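Local coordinates for extracellular solute-binding protein family 1 (Alicyclobacillus acidocaldarius subsp. acidocaldarius, PDB 4OVJ) that probably binds a solute outside the cell and delivers it to an ABC-type importer, at residues 174-179 / 253-258; 146-151 / 168-173; 26-31 / 58-63; 30-35 / 67-72; 207-212 / 403-408. All coordinates share one frame; numbering follows the deposited sequence. Where two conformers were deposited one is given.

Overall arrangement
The five contacts fall into two groups and one outlier. Along the chain, interactions 3 and 4 come first and start from the same strand, 25-31. They touch and share Gly30 and Phe31, their centres 9 Å apart. Interaction 2 follows, then interaction 1; these two also touch, again with centres 9 Å apart. The two groups lie on opposite sides of the chain's centre, with interactions 1 and 3 about 46 Å apart between centres. Interactions 1, 3 and 4 reach the same mixed sheet. Interaction 5 stands alone, its centre 30 Å from that of interaction 1, and ties residues 207-212 to the C-terminal helix 398-414. This spread is consistent with the two-lobed build of periplasmic-binding-protein folds.

Interaction 1: residues 174-179 / 253-258; sequences TGKWAE and KSDAEL
Lys253 and Trp177 lie side by side at the start of this contact, pointing the same way. Trp177 has CG anti to its carbonyl carbon (chi1 -62°), and its chain can be followed outward from there. CB rests 3.6 Å from Lys253 O, close to the bridged backbones. CE3 comes to 3.4 Å from the same Lys253 O, which meets the ring obliquely. Further out, CZ3 packs against Lys253 CB at 3.7 Å and brushes the CD of that lysine. The tryptophan also touches Pro231 and Pro232.

A single beta bridge pairs Trp177 with Ser254. Trp177 N donates to Lys253 O at 3.1 Å, nearly along the C=O axis. The return bond, from Asp255 N to Trp177 O, is weak.

Beyond the bridge the link is polar and partly carried by water. Thr174 OG1 accepts from Lys176 N at 3.0 Å, an ST turn that closes the end of helix 160-174. One water joins Thr174 OG1 to Asp255 OD2. A second water accepts from Lys176 NZ and donates to Asp255 OD1 at 2.8 Å, so lysine and carboxylate meet through solvent. The direct charge partner of Asp255 OD1 is Arg273, in a salt bridge. At the far end Glu179 runs extended, with CG 3.4 Å from Ala256 O, and its OE1 bonds Trp163.

The contact fastens the loop after helix 160-174 to the lead-in of strand 256-260. Asp255 and Ala256 pack on helix 145-149 and strand 128-144, while Ala178 and Glu179 lie against helix 160-174.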
# COMPACT_ATOMS: atom_id res chain seq x y z
N THR A 174 -29.41 -9.54 8.06
CA THR A 174 -28.84 -9.12 9.34
C THR A 174 -29.52 -7.90 9.96
O THR A 174 -29.48 -7.73 11.18
CB THR A 174 -27.35 -8.73 9.20
OG1 THR A 174 -27.23 -7.58 8.35
CG2 THR A 174 -26.54 -9.89 8.64
N GLY A 175 -30.10 -7.05 9.13
CA GLY A 175 -30.58 -5.73 9.57
C GLY A 175 -29.47 -4.74 9.91
O GLY A 175 -29.74 -3.63 10.38
N LYS A 176 -28.22 -5.12 9.66
CA LYS A 176 -27.08 -4.26 9.93
C LYS A 176 -26.54 -3.76 8.59
O LYS A 176 -26.94 -4.26 7.53
CB LYS A 176 -25.99 -5.03 10.66
CG LYS A 176 -26.38 -5.46 12.07
CD LYS A 176 -25.19 -6.07 12.79
CE LYS A 176 -25.58 -6.61 14.16
NZ LYS A 176 -24.51 -7.47 14.77
N TRP A 177 -25.65 -2.79 8.64
CA TRP A 177 -24.97 -2.34 7.42
C TRP A 177 -24.08 -3.47 6.95
O TRP A 177 -23.39 -4.07 7.75
CB TRP A 177 -24.18 -1.07 7.65
CG TRP A 177 -25.05 0.07 8.07
CD1 TRP A 177 -26.17 0.50 7.43
CD2 TRP A 177 -24.88 0.93 9.20
NE1 TRP A 177 -26.72 1.57 8.11
CE2 TRP A 177 -25.95 1.85 9.20
CE3 TRP A 177 -23.93 1.01 10.23
CZ2 TRP A 177 -26.09 2.84 10.18
CZ3 TRP A 177 -24.07 1.99 11.20
CH2 TRP A 177 -25.14 2.88 11.17
N ALA A 178 -24.13 -3.76 5.65
CA ALA A 178 -23.34 -4.86 5.11
C ALA A 178 -21.88 -4.46 4.89
O ALA A 178 -21.00 -5.31 4.96
CB ALA A 178 -23.95 -5.38 3.81
N GLU A 179 -21.65 -3.19 4.60
CA GLU A 179 -20.30 -2.64 4.46
C GLU A 179 -20.30 -1.19 4.88
O GLU A 179 -21.33 -0.54 4.86
CB GLU A 179 -19.82 -2.74 3.00
CG GLU A 179 -18.35 -2.37 2.77
CD GLU A 179 -17.96 -2.34 1.29
OE1 GLU A 179 -18.61 -3.02 0.50
OE2 GLU A 179 -16.97 -1.66 0.92
N LYS A 253 -21.64 -2.76 13.92
CA LYS A 253 -22.78 -2.20 13.20
C LYS A 253 -22.67 -2.43 11.70
O LYS A 253 -23.67 -2.33 10.98
CB LYS A 253 -22.89 -0.71 13.51
CG LYS A 253 -23.16 -0.41 14.98
CD LYS A 253 -23.36 1.07 15.23
CE LYS A 253 -23.50 1.36 16.72
NZ LYS A 253 -24.64 0.61 17.31
N SER A 254 -21.46 -2.73 11.23
CA SER A 254 -21.20 -3.00 9.82
C SER A 254 -20.47 -4.33 9.72
O SER A 254 -19.70 -4.69 10.62
CB SER A 254 -20.33 -1.92 9.22
OG SER A 254 -19.90 -2.27 7.91
N ASP A 255 -20.67 -5.04 8.62
CA ASP A 255 -20.12 -6.38 8.46
C ASP A 255 -18.96 -6.49 7.47
O ASP A 255 -18.46 -7.59 7.25
CB ASP A 255 -21.25 -7.37 8.13
CG ASP A 255 -22.16 -7.62 9.35
OD1 ASP A 255 -21.72 -7.34 10.48
OD2 ASP A 255 -23.30 -8.10 9.18
N ALA A 256 -18.50 -5.37 6.92
CA ALA A 256 -17.37 -5.39 5.98
C ALA A 256 -16.80 -4.02 5.77
O ALA A 256 -17.47 -3.02 5.98
CB ALA A 256 -17.80 -5.95 4.61
N GLU A 257 -15.57 -3.99 5.28
CA GLU A 257 -14.89 -2.76 4.96
C GLU A 257 -13.86 -3.03 3.86
O GLU A 257 -13.13 -4.02 3.91
CB GLU A 257 -14.22 -2.29 6.25
CG GLU A 257 -13.55 -0.96 6.17
CD GLU A 257 -13.20 -0.42 7.55
OE1 GLU A 257 -13.34 -1.12 8.61
OE2 GLU A 257 -12.79 0.74 7.56
N LEU A 258 -13.86 -2.17 2.84
CA LEU A 258 -12.87 -2.16 1.77
C LEU A 258 -11.77 -1.23 2.24
O LEU A 258 -11.99 -0.02 2.36
CB LEU A 258 -13.49 -1.62 0.48
CG LEU A 258 -12.51 -1.25 -0.64
CD1 LEU A 258 -11.78 -2.50 -1.09
CD2 LEU A 258 -13.24 -0.59 -1.80
O HOH W 1 -24.86 -6.84 7.59
O HOH W 2 -22.42 -7.58 13.15

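Interaction 2: residues 146-151 / 168-173; sequences AAFAKA and EKVHKA
One face of the Phe148 ring takes the methyl CG2 of Val170. The ring also meets Trp163 with planes almost parallel, and Tyr143 in an edge-to-face pair. Val170 CG2 sits 3.9 Å from the Phe148 ring centroid and 22° off the ring normal, a CH-pi contact. The methyl is shifted toward the rim, so Phe148 CD2 is its closest ring atom, at 3.6 Å.

This is helix-to-helix packing between the short helix 145-149, with the turn after it, and the later part of helix 160-174. Val170, the Phe148 ring and the CB atoms of alanines and lysines fill it. Val170 carries the contact because its two methyls part company. CG1 is anti to the backbone N (chi1 175°) and lies toward Ala147 O. CG2 lies beside the backbone N and slots between the Phe148 ring and Ala151 CB, which it meets at 3.6 Å.

Ala151 CB also touches Lys169 CB at 3.8 Å, before the lysine chain bends away at chi2. Phe148 also touches Ile166 and Leu167, earlier in helix 160-174. No direct hydrogen bond crosses between the segments.

At the outer edge Lys150 CB packs on Ala173 CB at 4.0 Å, and beyond CG the lysine chain is extended. At its tip, Lys150 NZ donates to a water at 3.0 Å, and that same water donates to Ala173 O at 2.7 Å.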
# COMPACT_ATOMS: atom_id res chain seq x y z
N ALA A 146 -19.23 -15.17 8.85
CA ALA A 146 -20.52 -15.74 9.18
C ALA A 146 -21.67 -14.89 8.65
O ALA A 146 -22.66 -15.43 8.18
CB ALA A 146 -20.65 -15.95 10.69
N ALA A 147 -21.53 -13.56 8.69
CA ALA A 147 -22.57 -12.70 8.15
C ALA A 147 -22.75 -12.90 6.64
O ALA A 147 -23.87 -13.00 6.15
CB ALA A 147 -22.29 -11.24 8.45
N PHE A 148 -21.65 -12.92 5.91
CA PHE A 148 -21.71 -13.05 4.46
C PHE A 148 -22.13 -14.45 4.01
O PHE A 148 -22.73 -14.60 2.96
CB PHE A 148 -20.41 -12.58 3.80
CG PHE A 148 -20.38 -11.09 3.63
CD1 PHE A 148 -20.15 -10.26 4.73
CD2 PHE A 148 -20.70 -10.51 2.40
CE1 PHE A 148 -20.21 -8.88 4.60
CE2 PHE A 148 -20.75 -9.14 2.26
CZ PHE A 148 -20.50 -8.32 3.36
N ALA A 149 -21.85 -15.46 4.83
CA ALA A 149 -22.33 -16.81 4.55
C ALA A 149 -23.86 -16.86 4.51
O ALA A 149 -24.44 -17.71 3.82
CB ALA A 149 -21.76 -17.81 5.55
N LYS A 150 -24.53 -15.92 5.20
CA LYS A 150 -26.00 -15.85 5.14
C LYS A 150 -26.52 -15.45 3.75
O LYS A 150 -27.69 -15.70 3.43
CB LYS A 150 -26.53 -14.87 6.20
CG LYS A 150 -26.19 -15.28 7.61
CD LYS A 150 -26.60 -14.23 8.64
CE LYS A 150 -26.27 -14.72 10.03
NZ LYS A 150 -26.68 -13.73 11.05
N ALA A 151 -25.66 -14.85 2.94
CA ALA A 151 -25.98 -14.53 1.55
C ALA A 151 -25.31 -15.48 0.58
O ALA A 151 -25.33 -15.25 -0.62
CB ALA A 151 -25.57 -13.10 1.23
N GLU A 168 -26.87 -6.17 -0.48
CA GLU A 168 -28.31 -6.08 -0.24
C GLU A 168 -28.84 -7.32 0.47
O GLU A 168 -29.63 -7.21 1.41
CB GLU A 168 -29.07 -5.82 -1.54
CG GLU A 168 -28.85 -4.42 -2.09
CD GLU A 168 -29.46 -4.19 -3.46
OE1 GLU A 168 -30.70 -4.27 -3.59
OE2 GLU A 168 -28.71 -3.91 -4.42
N LYS A 169 -28.38 -8.50 0.05
CA LYS A 169 -28.81 -9.76 0.66
C LYS A 169 -28.34 -9.90 2.11
O LYS A 169 -29.10 -10.34 2.98
CB LYS A 169 -28.34 -10.95 -0.17
CG LYS A 169 -28.96 -11.02 -1.56
CD LYS A 169 -30.41 -11.49 -1.52
CE LYS A 169 -30.88 -11.93 -2.90
NZ LYS A 169 -32.26 -12.49 -2.88
N VAL A 170 -27.10 -9.50 2.37
CA VAL A 170 -26.57 -9.54 3.74
C VAL A 170 -27.38 -8.61 4.64
O VAL A 170 -27.79 -8.99 5.73
CB VAL A 170 -25.07 -9.18 3.77
CG1 VAL A 170 -24.57 -9.12 5.20
CG2 VAL A 170 -24.27 -10.21 2.99
N HIS A 171 -27.60 -7.38 4.18
CA HIS A 171 -28.38 -6.40 4.94
C HIS A 171 -29.77 -6.92 5.26
O HIS A 171 -30.27 -6.74 6.39
CB HIS A 171 -28.48 -5.11 4.14
CG HIS A 171 -29.40 -4.10 4.74
ND1 HIS A 171 -29.17 -3.54 5.98
CD2 HIS A 171 -30.54 -3.53 4.28
CE1 HIS A 171 -30.13 -2.68 6.26
NE2 HIS A 171 -30.97 -2.66 5.24
N LYS A 172 -30.41 -7.56 4.28
CA LYS A 172 -31.73 -8.16 4.49
C LYS A 172 -31.70 -9.22 5.59
O LYS A 172 -32.61 -9.28 6.42
CB LYS A 172 -32.24 -8.79 3.20
CG LYS A 172 -32.74 -7.79 2.17
CD LYS A 172 -34.16 -7.35 2.46
CE LYS A 172 -34.88 -6.99 1.17
NZ LYS A 172 -33.96 -6.29 0.23
N ALA A 173 -30.65 -10.04 5.59
CA ALA A 173 -30.52 -11.13 6.56
C ALA A 173 -30.15 -10.64 7.97
O ALA A 173 -30.53 -11.27 8.95
CB ALA A 173 -29.51 -12.15 6.09
O HOH W 3 -29.54 -13.06 10.77

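Interaction 3: residues 26-31 / 58-63; sequences TLTFGF and QTEFGG
Strands 26-31 and 58-61 run parallel, their axes 4.5 Å apart and their directions 20° from each other. Bridges pair Thr28 with Gln58, Phe29 with Thr59, Gly30 with Glu60 and Phe31 with Phe61. The ladder begins with Gln58 N to Leu27 O, 2.8 Å and nearly straight. Glu60 N to Phe29 O is 2.7 Å, with the donor above the carbonyl plane. Phe31 N to Glu60 O is weak, but Gly62 N to Phe31 O restores a firm bond at 2.9 Å.

Phe29, Thr59, Phe31 and Phe61 share one face of the sheet. Phe31 takes the crowded position between backbone N and carbonyl carbon (chi1 64°). This turns its ring across that of Phe61, which is anti to its own backbone N. Phe31 CE2 meets Phe61 CD1 at 3.4 Å, with the ring planes 43° apart. Thr59 CB touches the edge of the Phe31 ring, and Phe31 CD1 lies over the centre of the Phe29 ring. Helix 35-51, the crossover of this beta-alpha-beta unit, packs on these residues through Thr41, Leu42 and Glu38.

The other face carries Thr28, Gln58 and Glu60. Thr28 CG2 lies 3.5 Å from Glu60 OE2, and alongside the Gln58 amide carbon.

The chemistry therefore divides by face: aromatic rings meet the crossover helix, while polar side chains hold the reverse, and five backbone hydrogen bonds, one of them weak, join the strands between the two faces.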
# COMPACT_ATOMS: atom_id res chain seq x y z
N THR A 26 33.26 -2.96 5.25
CA THR A 26 32.17 -2.33 5.97
C THR A 26 31.26 -1.57 5.01
O THR A 26 31.72 -0.80 4.16
CB THR A 26 32.71 -1.34 7.02
OG1 THR A 26 33.52 -2.05 7.95
CG2 THR A 26 31.57 -0.63 7.76
N LEU A 27 29.95 -1.81 5.17
CA LEU A 27 28.91 -1.08 4.44
C LEU A 27 28.20 -0.17 5.40
O LEU A 27 27.84 -0.60 6.50
CB LEU A 27 27.86 -2.04 3.88
CG LEU A 27 28.34 -3.12 2.92
CD1 LEU A 27 27.26 -4.15 2.68
CD2 LEU A 27 28.75 -2.49 1.60
N THR A 28 27.96 1.07 4.99
CA THR A 28 27.07 1.97 5.75
C THR A 28 25.63 1.80 5.25
O THR A 28 25.40 1.54 4.08
CB THR A 28 27.49 3.43 5.60
OG1 THR A 28 27.71 3.71 4.22
CG2 THR A 28 28.77 3.69 6.39
N PHE A 29 24.67 1.95 6.16
CA PHE A 29 23.26 1.64 5.90
C PHE A 29 22.40 2.70 6.55
O PHE A 29 22.26 2.73 7.77
CB PHE A 29 22.93 0.26 6.45
CG PHE A 29 21.47 -0.12 6.40
CD1 PHE A 29 20.62 0.33 5.40
CD2 PHE A 29 20.96 -1.02 7.33
CE1 PHE A 29 19.29 -0.08 5.34
CE2 PHE A 29 19.65 -1.42 7.28
CZ PHE A 29 18.81 -0.96 6.28
N GLY A 30 21.83 3.58 5.72
CA GLY A 30 20.95 4.64 6.18
C GLY A 30 19.49 4.21 6.09
O GLY A 30 19.07 3.59 5.12
N PHE A 31 18.71 4.53 7.12
CA PHE A 31 17.28 4.27 7.10
C PHE A 31 16.56 5.21 8.05
O PHE A 31 17.19 5.85 8.88
CB PHE A 31 16.98 2.79 7.40
CG PHE A 31 17.39 2.37 8.77
CD1 PHE A 31 18.70 2.00 9.04
CD2 PHE A 31 16.45 2.32 9.79
CE1 PHE A 31 19.08 1.60 10.31
CE2 PHE A 31 16.82 1.92 11.06
CZ PHE A 31 18.13 1.57 11.32
N GLN A 58 27.54 -0.67 9.27
CA GLN A 58 27.52 0.51 10.08
C GLN A 58 26.20 1.23 9.83
O GLN A 58 26.01 1.85 8.79
CB GLN A 58 28.71 1.39 9.72
CG GLN A 58 28.80 2.66 10.52
CD GLN A 58 30.01 3.49 10.14
OE1 GLN A 58 31.03 2.97 9.71
NE2 GLN A 58 29.89 4.80 10.30
N THR A 59 25.28 1.14 10.79
CA THR A 59 23.98 1.77 10.61
C THR A 59 24.07 3.28 10.78
O THR A 59 24.86 3.79 11.58
CB THR A 59 22.92 1.19 11.54
OG1 THR A 59 23.31 1.36 12.91
CG2 THR A 59 22.72 -0.28 11.24
N GLU A 60 23.25 3.99 10.00
CA GLU A 60 23.12 5.43 10.07
C GLU A 60 21.61 5.70 10.13
O GLU A 60 20.98 6.12 9.16
CB GLU A 60 23.76 6.08 8.84
CG GLU A 60 25.27 5.86 8.75
CD GLU A 60 25.91 6.56 7.55
OE1 GLU A 60 25.17 7.08 6.69
OE2 GLU A 60 27.16 6.58 7.46
N PHE A 61 21.03 5.42 11.29
CA PHE A 61 19.63 5.67 11.54
C PHE A 61 19.41 7.18 11.55
O PHE A 61 20.08 7.89 12.29
CB PHE A 61 19.22 5.10 12.88
CG PHE A 61 17.82 5.42 13.27
CD1 PHE A 61 16.76 5.04 12.45
CD2 PHE A 61 17.55 6.10 14.44
CE1 PHE A 61 15.45 5.33 12.81
CE2 PHE A 61 16.24 6.38 14.81
CZ PHE A 61 15.20 5.99 13.99
N GLY A 62 18.51 7.65 10.70
CA GLY A 62 18.33 9.07 10.48
C GLY A 62 17.14 9.67 11.19
O GLY A 62 16.85 10.85 11.00
N GLY A 63 16.45 8.88 12.01
CA GLY A 63 15.25 9.35 12.70
C GLY A 63 14.01 9.23 11.83
O GLY A 63 13.97 8.42 10.91

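Interaction 4: residues 30-35 / 67-72; sequences GFWGDA and QYFTKL
Tyr68 OH is held by one hydrogen bond, with the backbone O of Gln86 in the next strand, 84-87. Gly30 O lies 3.4 Å from Tyr68 OH. No hydrogen bond crosses between residues 30-35 and 67-72, so the contact rests on packing.

Tyr68 has CG anti to the backbone N (chi1 170°), which sends the ring from helix 65-77 along the end of strand 25-31. CE1 comes to 3.4 Å from Phe31 N, and Trp32 N lies over one face of the ring, toward its rim. Gly30 meets the tyrosine with backbone atoms alone. Trp32 CB packs on Tyr68 CB at 3.5 Å. Its CE3 reaches Tyr68 CE2 at 3.5 Å, with the six-membered ring tilted 45° to the tyrosine. Phe69 CE2 sits over one face of the indole, 3.6 Å from Trp32 CZ3.

An alanine at Tyr68 would probably loosen the helix against the strand end, since the ring's packing on Trp32 and Phe31 and the bond with Gln86 go with it.

Trp32, Tyr68 and Phe69 form an aromatic cluster. It packs helix 65-77 on the strand end of an alpha/beta lobe, as in periplasmic-binding-protein folds.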
# COMPACT_ATOMS: atom_id res chain seq x y z
N GLY A 30 21.83 3.58 5.72
CA GLY A 30 20.95 4.64 6.18
C GLY A 30 19.49 4.21 6.09
O GLY A 30 19.07 3.59 5.12
N PHE A 31 18.71 4.53 7.12
CA PHE A 31 17.28 4.27 7.10
C PHE A 31 16.56 5.21 8.05
O PHE A 31 17.19 5.85 8.88
CB PHE A 31 16.98 2.79 7.40
CG PHE A 31 17.39 2.37 8.77
CD1 PHE A 31 18.70 2.00 9.04
CD2 PHE A 31 16.45 2.32 9.79
CE1 PHE A 31 19.08 1.60 10.31
CE2 PHE A 31 16.82 1.92 11.06
CZ PHE A 31 18.13 1.57 11.32
N TRP A 32 15.25 5.32 7.87
CA TRP A 32 14.40 6.13 8.73
C TRP A 32 13.41 5.22 9.43
O TRP A 32 13.22 4.07 9.04
CB TRP A 32 13.63 7.20 7.94
CG TRP A 32 12.40 6.70 7.19
CD1 TRP A 32 11.14 6.55 7.70
CD2 TRP A 32 12.32 6.29 5.82
NE1 TRP A 32 10.29 6.06 6.75
CE2 TRP A 32 10.98 5.90 5.58
CE3 TRP A 32 13.25 6.23 4.78
CZ2 TRP A 32 10.54 5.45 4.32
CZ3 TRP A 32 12.82 5.77 3.53
CH2 TRP A 32 11.47 5.38 3.31
N GLY A 33 12.77 5.76 10.44
CA GLY A 33 11.68 5.07 11.08
C GLY A 33 11.35 5.62 12.45
O GLY A 33 12.01 6.51 12.95
N ASP A 34 10.30 5.06 13.03
CA ASP A 34 10.01 5.27 14.44
C ASP A 34 10.84 4.29 15.29
O ASP A 34 11.68 3.56 14.77
CB ASP A 34 8.50 5.15 14.72
CG ASP A 34 7.92 3.78 14.37
OD1 ASP A 34 8.68 2.81 14.17
OD2 ASP A 34 6.68 3.68 14.30
N ALA A 35 10.60 4.27 16.59
CA ALA A 35 11.40 3.44 17.47
C ALA A 35 11.26 1.93 17.16
O ALA A 35 12.24 1.18 17.19
CB ALA A 35 11.05 3.72 18.92
N GLN A 67 13.22 14.02 8.75
CA GLN A 67 14.56 14.27 9.26
C GLN A 67 15.59 13.51 8.43
O GLN A 67 16.61 14.06 8.02
CB GLN A 67 14.68 13.85 10.72
CG GLN A 67 16.02 14.20 11.34
CD GLN A 67 16.12 13.75 12.78
OE1 GLN A 67 17.15 13.23 13.21
NE2 GLN A 67 15.05 13.94 13.53
N TYR A 68 15.28 12.24 8.17
CA TYR A 68 16.16 11.38 7.38
C TYR A 68 16.40 11.95 5.99
O TYR A 68 17.55 12.11 5.58
CB TYR A 68 15.55 10.00 7.25
CG TYR A 68 16.23 9.08 6.27
CD1 TYR A 68 17.42 8.43 6.58
CD2 TYR A 68 15.65 8.83 5.03
CE1 TYR A 68 18.02 7.58 5.68
CE2 TYR A 68 16.24 7.96 4.13
CZ TYR A 68 17.43 7.34 4.46
OH TYR A 68 18.00 6.46 3.59
N PHE A 69 15.33 12.31 5.29
CA PHE A 69 15.50 12.79 3.91
C PHE A 69 16.14 14.16 3.83
O PHE A 69 16.90 14.44 2.90
CB PHE A 69 14.20 12.71 3.12
CG PHE A 69 13.95 11.33 2.60
CD1 PHE A 69 14.73 10.81 1.57
CD2 PHE A 69 12.98 10.52 3.16
CE1 PHE A 69 14.53 9.53 1.09
CE2 PHE A 69 12.79 9.24 2.68
CZ PHE A 69 13.57 8.75 1.65
N THR A 70 15.86 15.01 4.81
CA THR A 70 16.49 16.32 4.86
C THR A 70 18.02 16.17 4.98
O THR A 70 18.78 16.79 4.23
CB THR A 70 15.89 17.15 5.99
OG1 THR A 70 14.49 17.32 5.73
CG2 THR A 70 16.56 18.51 6.07
N LYS A 71 18.46 15.33 5.91
CA LYS A 71 19.89 15.09 6.10
C LYS A 71 20.49 14.34 4.91
O LYS A 71 21.57 14.67 4.46
CB LYS A 71 20.16 14.31 7.38
CG LYS A 71 19.83 15.08 8.64
CD LYS A 71 20.61 14.60 9.86
CE LYS A 71 20.05 15.19 11.15
NZ LYS A 71 18.64 14.85 11.41
N LEU A 72 19.78 13.34 4.41
CA LEU A 72 20.30 12.51 3.32
C LEU A 72 20.60 13.37 2.09
O LEU A 72 21.63 13.19 1.45
CB LEU A 72 19.33 11.41 2.93
CG LEU A 72 19.83 10.37 1.91
CD1 LEU A 72 20.94 9.53 2.51
CD2 LEU A 72 18.65 9.51 1.48

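Interaction 5: residues 207-212 / 403-408; sequences LGFTES and EQFMQE
Two glutamates come together here without a bond between them. Glu211 OE1 lies 3.1 Å from Glu403 OE2, both acceptors, with carboxylate planes 85° apart. Glu211 OE1 is closer still to Glu403 CG, at 2.7 Å, a tight approach. Glu403 was modelled in two conformers, and the one described has its chain bent at chi2. Such crowding would be expected to favour a proton on one of the acids, or movement of Glu403.

The rest is apolar packing that includes a Met-aromatic contact: the start of helix 211-226 and the residues before it lie against the C-terminal helix 398-414. Met406, a selenomethionine, is the central side chain. Its SE is 3.8 Å from Phe209 CE1, met obliquely and tip to tip, and 3.5 Å from Glu211 CA. Leu207 CD1 packs on Met406 CG at 3.8 Å.

Phe209 sits in the crowded position between backbone N and carbonyl carbon (chi1 60°). That turns its ring toward helix 398-414, where CZ meets Phe405 CE2 at 4.1 Å, edge against edge. Trp185 backs Leu207, Phe209 and Phe405, and Phe384 meets Phe405 edge-to-face. Thr210, the N-cap residue of helix 211-226, has its OG1 bonded to that of Thr213.

An alanine at Glu211 would probably reduce packing beside Glu403, since the extended chain and the carboxylate next to Glu403 CG are removed.

The methyl of Met406 bends back at chi3 (74°), which brings CE to 3.3 Å from Phe209 O.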
# COMPACT_ATOMS: atom_id res chain seq x y z
N LEU A 207 -5.90 16.36 -13.39
CA LEU A 207 -6.56 15.12 -13.00
C LEU A 207 -6.55 14.19 -14.20
O LEU A 207 -6.60 14.63 -15.34
CB LEU A 207 -7.98 15.39 -12.53
CG LEU A 207 -8.10 16.26 -11.28
CD1 LEU A 207 -9.56 16.49 -10.96
CD2 LEU A 207 -7.40 15.61 -10.09
N GLY A 208 -6.48 12.89 -13.92
CA GLY A 208 -6.37 11.89 -14.96
C GLY A 208 -7.64 11.12 -15.25
O GLY A 208 -7.58 10.05 -15.85
N PHE A 209 -8.78 11.64 -14.80
CA PHE A 209 -10.06 10.97 -15.00
C PHE A 209 -11.11 11.98 -15.43
O PHE A 209 -10.92 13.19 -15.30
CB PHE A 209 -10.51 10.28 -13.72
CG PHE A 209 -10.68 11.23 -12.57
CD1 PHE A 209 -11.90 11.87 -12.35
CD2 PHE A 209 -9.61 11.53 -11.74
CE1 PHE A 209 -12.05 12.76 -11.30
CE2 PHE A 209 -9.76 12.41 -10.68
CZ PHE A 209 -10.98 13.03 -10.47
N THR A 210 -12.23 11.47 -15.91
CA THR A 210 -13.33 12.30 -16.40
C THR A 210 -14.44 12.41 -15.36
O THR A 210 -14.54 11.62 -14.42
CB THR A 210 -13.96 11.69 -17.65
OG1 THR A 210 -14.51 10.41 -17.33
CG2 THR A 210 -12.93 11.55 -18.76
N GLU A 211 -15.31 13.40 -15.55
CA GLU A 211 -16.44 13.59 -14.65
C GLU A 211 -17.32 12.35 -14.58
O GLU A 211 -17.77 11.97 -13.49
CB GLU A 211 -17.26 14.79 -15.09
CG GLU A 211 -18.32 15.21 -14.10
CD GLU A 211 -19.04 16.45 -14.57
OE1 GLU A 211 -18.37 17.49 -14.75
OE2 GLU A 211 -20.26 16.38 -14.77
N SER A 212 -17.56 11.73 -15.72
CA SER A 212 -18.38 10.54 -15.82
C SER A 212 -17.89 9.43 -14.89
O SER A 212 -18.68 8.77 -14.20
CB SER A 212 -18.35 10.04 -17.26
OG SER A 212 -19.33 9.06 -17.45
N GLU A 403 -18.24 17.99 -10.40
CA GLU A 403 -17.85 19.19 -11.15
C GLU A 403 -17.07 20.18 -10.32
O GLU A 403 -16.04 20.70 -10.75
CB GLU A 403 -19.07 19.88 -11.75
CG GLU A 403 -19.38 19.35 -13.12
CD GLU A 403 -20.00 20.36 -14.06
OE1 GLU A 403 -20.69 21.28 -13.59
OE2 GLU A 403 -19.80 20.21 -15.29
N GLN A 404 -17.58 20.44 -9.12
CA GLN A 404 -16.98 21.40 -8.20
C GLN A 404 -15.59 20.94 -7.76
O GLN A 404 -14.62 21.70 -7.83
CB GLN A 404 -17.89 21.58 -6.99
CG GLN A 404 -17.46 22.68 -6.03
CD GLN A 404 -18.57 23.09 -5.07
OE1 GLN A 404 -18.76 22.49 -4.02
NE2 GLN A 404 -19.32 24.13 -5.44
N PHE A 405 -15.49 19.68 -7.34
CA PHE A 405 -14.21 19.13 -6.90
C PHE A 405 -13.15 19.17 -8.00
O PHE A 405 -12.01 19.52 -7.74
CB PHE A 405 -14.35 17.69 -6.39
CG PHE A 405 -13.02 16.98 -6.29
CD1 PHE A 405 -12.17 17.25 -5.23
CD2 PHE A 405 -12.60 16.11 -7.29
CE1 PHE A 405 -10.93 16.64 -5.15
CE2 PHE A 405 -11.36 15.51 -7.21
CZ PHE A 405 -10.53 15.77 -6.14
N MSE A 406 -13.54 18.80 -9.22
CA MSE A 406 -12.61 18.69 -10.34
C MSE A 406 -12.11 20.04 -10.78
O MSE A 406 -10.93 20.19 -11.07
CB MSE A 406 -13.26 17.97 -11.51
CG MSE A 406 -13.38 16.49 -11.20
SE MSE A 406 -14.27 15.56 -12.67
CE MSE A 406 -12.73 15.64 -13.91
N GLN A 407 -13.01 21.02 -10.83
CA GLN A 407 -12.61 22.38 -11.20
C GLN A 407 -11.59 22.90 -10.19
O GLN A 407 -10.54 23.44 -10.56
CB GLN A 407 -13.83 23.31 -11.24
CG GLN A 407 -13.53 24.71 -11.74
CD GLN A 407 -14.68 25.68 -11.50
OE1 GLN A 407 -15.54 25.45 -10.64
NE2 GLN A 407 -14.68 26.78 -12.24
N GLU A 408 -11.89 22.71 -8.91
CA GLU A 408 -11.01 23.13 -7.82
C GLU A 408 -9.63 22.49 -7.89
O GLU A 408 -8.61 23.20 -7.84
CB GLU A 408 -11.68 22.82 -6.47
CG GLU A 408 -10.81 23.06 -5.25
CD GLU A 408 -11.60 23.11 -3.94
OE1 GLU A 408 -10.98 23.35 -2.89
OE2 GLU A 408 -12.83 22.90 -3.96